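Local coordinates for protein AlyGC (Glaciecola chathamensis, PDB 5GKD) that cleaves the polysaccharide alginate as a lyase of family PL6, probably by beta-elimination at a calcium-containing active site, at residues E214-N228 against T236-N250. Sequence-based numbering, arbitrary orientation.
Sequences EIISNKSGKNSIRNN and TLTLRHGNGNIVENN. With CA (calcium ion), chain E; PO4 (phosphate ion), chain H; CO3 (carbonate ion), chain J.
The guanidinium of R240 has H241 NE2 over the centre of one face, 3.7 Å above its plane, while E214 OE2 and oxygens of a phosphate and a carbonate lie at its edge. R240 reaches them with CG anti to the backbone N (chi1 -178°) and a bend at chi2; its NE bonds either PO4 O3 (3.1 Å) or CO3 O3 (3.0 Å), and NH2 is tied to R302 O. E214 OE1 binds the calcium ion at 2.4 Å, and its OE2 accepts from S217 OG above the carboxylate plane. K219 runs alongside R240 and H241, its NZ meeting PO4 O4. The two anions, probably from the crystallisation liquor, overlap as modelled, so their joint placement is doubtful and shows only that an anion can sit here.

At the turn the amides of N218 and N245 approach from opposite directions, planes 77° apart, and N245 OD1 accepts from N223 N at 2.9 Å. Inside the coil I225 CG2 slides past L237 CD1 (3.8 Å). At the far corner N250 works as a two-way clamp: ND2 reaches I225 O at 3.0 Å from the face of that carbonyl's plane opposite E248 N, while OD1 accepts from both N228 N and N228 ND2. A leucine in place of N250 would probably leave N228 N without its mate and strip I225 O of one of two donors. One position earlier the direction reverses, N249 ND2 donating to N227 OD1. N228 OD1 accepts from N204 ND2 and N249 OD1 from N274 ND2, continuing the asparagine stacking along the coils.

These are successive coils of a right-handed parallel beta-helix: strand 214-219 lies between 185-188 and 236-241, strand 224-231 between 200-207 and 246-253, with F206 and F230 packing against I216 inside and E183 and E212 sharing the calcium.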
loop_
_atom_site.group_PDB
_atom_site.type_symbol
_atom_site.label_atom_id
_atom_site.label_comp_id
_atom_site.label_asym_id
_atom_site.label_seq_id
_atom_site.Cartn_x
_atom_site.Cartn_y
_atom_site.Cartn_z
ATOM N N GLU A 214 -25.770 -9.048 3.233
ATOM C CA GLU A 214 -26.857 -8.934 2.271
ATOM C C GLU A 214 -26.465 -9.645 0.987
ATOM O O GLU A 214 -25.571 -9.191 0.275
ATOM C CB GLU A 214 -27.197 -7.479 1.982
ATOM C CG GLU A 214 -27.708 -6.678 3.164
ATOM C CD GLU A 214 -28.040 -5.269 2.741
ATOM O OE1 GLU A 214 -27.106 -4.526 2.415
ATOM O OE2 GLU A 214 -29.229 -4.915 2.696
ATOM N N ILE A 215 -27.117 -10.773 0.712
ATOM C CA ILE A 215 -27.082 -11.363 -0.621
ATOM C C ILE A 215 -27.875 -10.495 -1.585
ATOM O O ILE A 215 -27.359 -10.038 -2.610
ATOM C CB ILE A 215 -27.645 -12.799 -0.600
ATOM C CG1 ILE A 215 -26.857 -13.718 0.327
ATOM C CG2 ILE A 215 -27.715 -13.396 -2.007
ATOM C CD1 ILE A 215 -27.672 -14.958 0.667
ATOM N N ILE A 216 -29.154 -10.298 -1.281
ATOM C CA ILE A 216 -30.030 -9.349 -1.957
ATOM C C ILE A 216 -30.301 -8.196 -1.004
ATOM O O ILE A 216 -30.632 -8.418 0.163
ATOM C CB ILE A 216 -31.358 -10.003 -2.381
ATOM C CG1 ILE A 216 -31.106 -11.150 -3.363
ATOM C CG2 ILE A 216 -32.287 -8.952 -2.937
ATOM C CD1 ILE A 216 -32.360 -11.862 -3.825
ATOM N N SER A 217 -30.171 -6.975 -1.496
ATOM C CA SER A 217 -30.410 -5.768 -0.714
ATOM C C SER A 217 -31.536 -5.021 -1.414
ATOM O O SER A 217 -31.296 -4.339 -2.414
ATOM C CB SER A 217 -29.142 -4.923 -0.615
ATOM O OG SER A 217 -29.299 -3.787 0.232
ATOM N N ASN A 218 -32.774 -5.186 -0.940
ATOM C CA ASN A 218 -33.886 -4.469 -1.544
ATOM C C ASN A 218 -33.952 -3.058 -0.969
ATOM O O ASN A 218 -33.994 -2.885 0.250
ATOM C CB ASN A 218 -35.209 -5.197 -1.324
ATOM C CG ASN A 218 -36.304 -4.650 -2.196
ATOM O OD1 ASN A 218 -36.345 -4.921 -3.396
ATOM N ND2 ASN A 218 -37.182 -3.843 -1.610
ATOM N N LYS A 219 -33.945 -2.055 -1.846
ATOM C CA LYS A 219 -33.852 -0.647 -1.450
ATOM C C LYS A 219 -34.784 0.202 -2.303
ATOM O O LYS A 219 -34.401 1.240 -2.841
ATOM C CB LYS A 219 -32.422 -0.120 -1.564
ATOM C CG LYS A 219 -31.443 -0.613 -0.486
ATOM C CD LYS A 219 -30.081 0.085 -0.638
ATOM C CE LYS A 219 -29.110 -0.270 0.479
ATOM N NZ LYS A 219 -27.728 0.212 0.206
ATOM N N SER A 220 -36.012 -0.258 -2.475
ATOM C CA SER A 220 -37.014 0.471 -3.241
ATOM C C SER A 220 -38.358 -0.189 -2.965
ATOM O O SER A 220 -38.445 -1.175 -2.222
ATOM C CB SER A 220 -36.687 0.485 -4.728
ATOM O OG SER A 220 -36.360 -0.812 -5.181
ATOM N N GLY A 221 -39.401 0.338 -3.602
ATOM C CA GLY A 221 -40.764 -0.050 -3.300
ATOM C C GLY A 221 -41.366 -1.041 -4.277
ATOM O O GLY A 221 -41.069 -1.025 -5.467
ATOM N N LYS A 222 -42.226 -1.908 -3.739
ATOM C CA LYS A 222 -43.163 -2.719 -4.524
ATOM C C LYS A 222 -42.454 -3.642 -5.512
ATOM O O LYS A 222 -42.892 -3.835 -6.648
ATOM C CB LYS A 222 -44.188 -1.831 -5.230
ATOM C CG LYS A 222 -44.806 -0.795 -4.292
ATOM C CD LYS A 222 -46.319 -0.790 -4.354
ATOM C CE LYS A 222 -46.897 0.623 -4.244
ATOM N NZ LYS A 222 -46.355 1.434 -3.134
ATOM N N ASN A 223 -41.365 -4.237 -5.073
ATOM C CA ASN A 223 -40.691 -5.238 -5.869
ATOM C C ASN A 223 -41.211 -6.609 -5.482
ATOM O O ASN A 223 -41.819 -6.783 -4.433
ATOM C CB ASN A 223 -39.180 -5.144 -5.668
ATOM C CG ASN A 223 -38.638 -3.787 -6.064
ATOM O OD1 ASN A 223 -39.018 -3.244 -7.102
ATOM N ND2 ASN A 223 -37.771 -3.215 -5.225
ATOM N N SER A 224 -40.967 -7.584 -6.345
ATOM C CA SER A 224 -41.392 -8.962 -6.113
ATOM C C SER A 224 -40.180 -9.882 -6.234
ATOM O O SER A 224 -39.594 -10.016 -7.313
ATOM C CB SER A 224 -42.509 -9.347 -7.093
ATOM O OG SER A 224 -42.672 -10.746 -7.152
ATOM N N ILE A 225 -39.782 -10.481 -5.118
ATOM C CA ILE A 225 -38.601 -11.341 -5.056
ATOM C C ILE A 225 -39.091 -12.740 -4.723
ATOM O O ILE A 225 -39.495 -13.007 -3.583
ATOM C CB ILE A 225 -37.582 -10.837 -4.024
ATOM C CG1 ILE A 225 -37.217 -9.384 -4.331
ATOM C CG2 ILE A 225 -36.345 -11.706 -4.043
ATOM C CD1 ILE A 225 -36.641 -8.632 -3.141
ATOM N N ARG A 226 -39.075 -13.633 -5.711
ATOM C CA ARG A 226 -39.890 -14.836 -5.673
ATOM C C ARG A 226 -39.160 -15.990 -6.299
ATOM O O ARG A 226 -38.381 -15.818 -7.249
ATOM C CB ARG A 226 -41.197 -14.642 -6.423
ATOM C CG ARG A 226 -40.851 -14.374 -7.889
ATOM C CD ARG A 226 -41.962 -13.868 -8.733
ATOM N NE ARG A 226 -43.235 -14.385 -8.312
ATOM C CZ ARG A 226 -43.708 -15.545 -8.699
ATOM N NH1 ARG A 226 -43.014 -16.335 -9.519
ATOM N NH2 ARG A 226 -44.875 -15.946 -8.271
ATOM N N ASN A 227 -39.391 -17.195 -5.769
ATOM C CA ASN A 227 -39.022 -18.431 -6.439
ATOM C C ASN A 227 -37.522 -18.546 -6.678
ATOM O O ASN A 227 -37.096 -19.221 -7.611
ATOM C CB ASN A 227 -39.746 -18.563 -7.776
ATOM C CG ASN A 227 -41.220 -18.805 -7.607
ATOM O OD1 ASN A 227 -41.969 -17.883 -7.322
ATOM N ND2 ASN A 227 -41.645 -20.051 -7.767
ATOM N N ASN A 228 -36.711 -17.927 -5.835
ATOM C CA ASN A 228 -35.269 -18.037 -5.935
ATOM C C ASN A 228 -34.744 -19.075 -4.952
ATOM O O ASN A 228 -35.365 -19.348 -3.927
ATOM C CB ASN A 228 -34.609 -16.685 -5.665
ATOM C CG ASN A 228 -35.152 -15.603 -6.554
ATOM O OD1 ASN A 228 -34.762 -15.487 -7.725
ATOM N ND2 ASN A 228 -36.078 -14.811 -6.020
ATOM N N THR A 236 -28.060 -13.028 3.595
ATOM C CA THR A 236 -29.498 -12.926 3.756
ATOM C C THR A 236 -30.128 -12.283 2.528
ATOM O O THR A 236 -29.455 -11.664 1.700
ATOM C CB THR A 236 -29.882 -12.080 4.982
ATOM O OG1 THR A 236 -29.553 -10.701 4.746
ATOM C CG2 THR A 236 -29.149 -12.549 6.225
ATOM N N LEU A 237 -31.445 -12.438 2.433
ATOM C CA LEU A 237 -32.304 -11.589 1.621
ATOM C C LEU A 237 -32.819 -10.482 2.530
ATOM O O LEU A 237 -33.689 -10.723 3.365
ATOM C CB LEU A 237 -33.450 -12.405 1.038
ATOM C CG LEU A 237 -34.374 -11.832 -0.032
ATOM C CD1 LEU A 237 -35.317 -12.935 -0.548
ATOM C CD2 LEU A 237 -35.153 -10.633 0.433
ATOM N N THR A 238 -32.301 -9.273 2.373
ATOM C CA THR A 238 -32.633 -8.180 3.270
ATOM C C THR A 238 -33.567 -7.198 2.571
ATOM O O THR A 238 -33.275 -6.719 1.469
ATOM C CB THR A 238 -31.384 -7.459 3.764
ATOM O OG1 THR A 238 -30.681 -8.293 4.702
ATOM C CG2 THR A 238 -31.770 -6.147 4.450
ATOM N N LEU A 239 -34.700 -6.937 3.209
ATOM C CA LEU A 239 -35.609 -5.848 2.862
ATOM C C LEU A 239 -35.071 -4.596 3.555
ATOM O O LEU A 239 -35.512 -4.204 4.637
ATOM C CB LEU A 239 -37.028 -6.194 3.295
ATOM C CG LEU A 239 -38.021 -6.795 2.294
ATOM C CD1 LEU A 239 -37.366 -7.425 1.082
ATOM C CD2 LEU A 239 -39.023 -7.753 2.949
ATOM N N ARG A 240 -34.088 -3.962 2.903
ATOM C CA ARG A 240 -33.213 -2.981 3.544
ATOM C C ARG A 240 -33.863 -1.608 3.679
ATOM O O ARG A 240 -33.875 -1.026 4.770
ATOM C CB ARG A 240 -31.913 -2.859 2.747
ATOM C CG ARG A 240 -30.921 -1.912 3.363
ATOM C CD ARG A 240 -30.398 -2.448 4.697
ATOM N NE ARG A 240 -29.612 -1.441 5.395
ATOM C CZ ARG A 240 -30.130 -0.476 6.151
ATOM N NH1 ARG A 240 -31.441 -0.399 6.331
ATOM N NH2 ARG A 240 -29.326 0.412 6.728
ATOM N N HIS A 241 -34.339 -1.046 2.561
ATOM C CA HIS A 241 -35.052 0.218 2.536
ATOM C C HIS A 241 -36.241 0.068 1.601
ATOM O O HIS A 241 -36.220 -0.754 0.686
ATOM C CB HIS A 241 -34.202 1.414 2.025
ATOM C CG HIS A 241 -32.966 1.701 2.817
ATOM N ND1 HIS A 241 -32.974 1.914 4.181
ATOM C CD2 HIS A 241 -31.680 1.853 2.421
ATOM C CE1 HIS A 241 -31.745 2.171 4.590
ATOM N NE2 HIS A 241 -30.940 2.134 3.542
ATOM N N GLY A 242 -37.258 0.889 1.803
ATOM C CA GLY A 242 -38.369 0.798 0.864
ATOM C C GLY A 242 -39.417 -0.209 1.289
ATOM O O GLY A 242 -39.134 -1.211 1.942
ATOM N N ASN A 243 -40.652 0.039 0.851
ATOM C CA ASN A 243 -41.855 -0.521 1.454
ATOM C C ASN A 243 -42.687 -1.284 0.440
ATOM O O ASN A 243 -42.595 -1.064 -0.765
ATOM C CB ASN A 243 -42.719 0.592 2.050
ATOM C CG ASN A 243 -41.947 1.488 2.971
ATOM O OD1 ASN A 243 -41.370 1.030 3.951
ATOM N ND2 ASN A 243 -41.910 2.773 2.655
ATOM N N GLY A 244 -43.519 -2.181 0.952
ATOM C CA GLY A 244 -44.534 -2.801 0.122
ATOM C C GLY A 244 -44.036 -3.887 -0.795
ATOM O O GLY A 244 -44.590 -4.070 -1.877
ATOM N N ASN A 245 -43.021 -4.630 -0.377
ATOM C CA ASN A 245 -42.393 -5.665 -1.179
ATOM C C ASN A 245 -42.951 -7.036 -0.831
ATOM O O ASN A 245 -43.398 -7.282 0.289
ATOM C CB ASN A 245 -40.885 -5.642 -0.958
ATOM C CG ASN A 245 -40.301 -4.288 -1.283
ATOM O OD1 ASN A 245 -40.114 -3.957 -2.454
ATOM N ND2 ASN A 245 -40.065 -3.478 -0.258
ATOM N N ILE A 246 -42.902 -7.941 -1.791
ATOM C CA ILE A 246 -43.357 -9.303 -1.582
ATOM C C ILE A 246 -42.169 -10.228 -1.754
ATOM O O ILE A 246 -41.526 -10.226 -2.808
ATOM C CB ILE A 246 -44.504 -9.680 -2.529
ATOM C CG1 ILE A 246 -45.634 -8.661 -2.394
ATOM C CG2 ILE A 246 -45.006 -11.080 -2.199
ATOM C CD1 ILE A 246 -46.935 -9.052 -3.097
ATOM N N VAL A 247 -41.884 -11.012 -0.716
ATOM C CA VAL A 247 -40.832 -12.018 -0.689
ATOM C C VAL A 247 -41.552 -13.357 -0.555
ATOM O O VAL A 247 -42.141 -13.648 0.500
ATOM C CB VAL A 247 -39.863 -11.794 0.481
ATOM C CG1 VAL A 247 -38.896 -12.947 0.622
ATOM C CG2 VAL A 247 -39.144 -10.464 0.359
ATOM N N GLU A 248 -41.507 -14.177 -1.604
ATOM C CA GLU A 248 -42.437 -15.292 -1.700
ATOM C C GLU A 248 -41.840 -16.465 -2.478
ATOM O O GLU A 248 -41.071 -16.272 -3.415
ATOM C CB GLU A 248 -43.735 -14.744 -2.294
ATOM C CG GLU A 248 -44.024 -14.981 -3.732
ATOM C CD GLU A 248 -45.374 -14.402 -4.113
ATOM O OE1 GLU A 248 -45.423 -13.544 -5.014
ATOM O OE2 GLU A 248 -46.374 -14.775 -3.477
ATOM N N ASN A 249 -42.139 -17.683 -2.029
ATOM C CA ASN A 249 -41.749 -18.926 -2.703
ATOM C C ASN A 249 -40.236 -19.130 -2.798
ATOM O O ASN A 249 -39.780 -19.939 -3.605
ATOM C CB ASN A 249 -42.327 -19.031 -4.123
ATOM C CG ASN A 249 -43.789 -18.666 -4.201
ATOM O OD1 ASN A 249 -44.541 -18.807 -3.241
ATOM N ND2 ASN A 249 -44.206 -18.203 -5.365
ATOM N N ASN A 250 -39.439 -18.435 -2.002
ATOM C CA ASN A 250 -38.006 -18.643 -2.028
ATOM C C ASN A 250 -37.606 -19.834 -1.169
ATOM O O ASN A 250 -38.305 -20.222 -0.231
ATOM C CB ASN A 250 -37.287 -17.386 -1.542
ATOM C CG ASN A 250 -37.601 -16.188 -2.410
ATOM O OD1 ASN A 250 -37.115 -16.090 -3.536
ATOM N ND2 ASN A 250 -38.445 -15.295 -1.911
HETATM CA CA CA E . -24.690 -4.180 2.516
HETATM P P PO4 H . -26.471 -1.215 3.374
HETATM O O1 PO4 H . -27.600 -2.005 2.769
HETATM O O2 PO4 H . -25.219 -1.777 2.826
HETATM O O3 PO4 H . -26.520 -1.330 4.921
HETATM O O4 PO4 H . -26.580 0.181 2.807
HETATM C C CO3 J . -27.201 -2.997 6.715
HETATM O O1 CO3 J . -27.503 -4.114 6.114
HETATM O O2 CO3 J . -27.470 -3.026 7.985
HETATM O O3 CO3 J . -26.690 -1.939 6.038
HETATM O O HOH W 1 -36.973 -3.220 1.449
HETATM O O HOH W 2 -44.656 1.067 -1.223
HETATM O O HOH W 3 -25.000 -4.183 4.989
#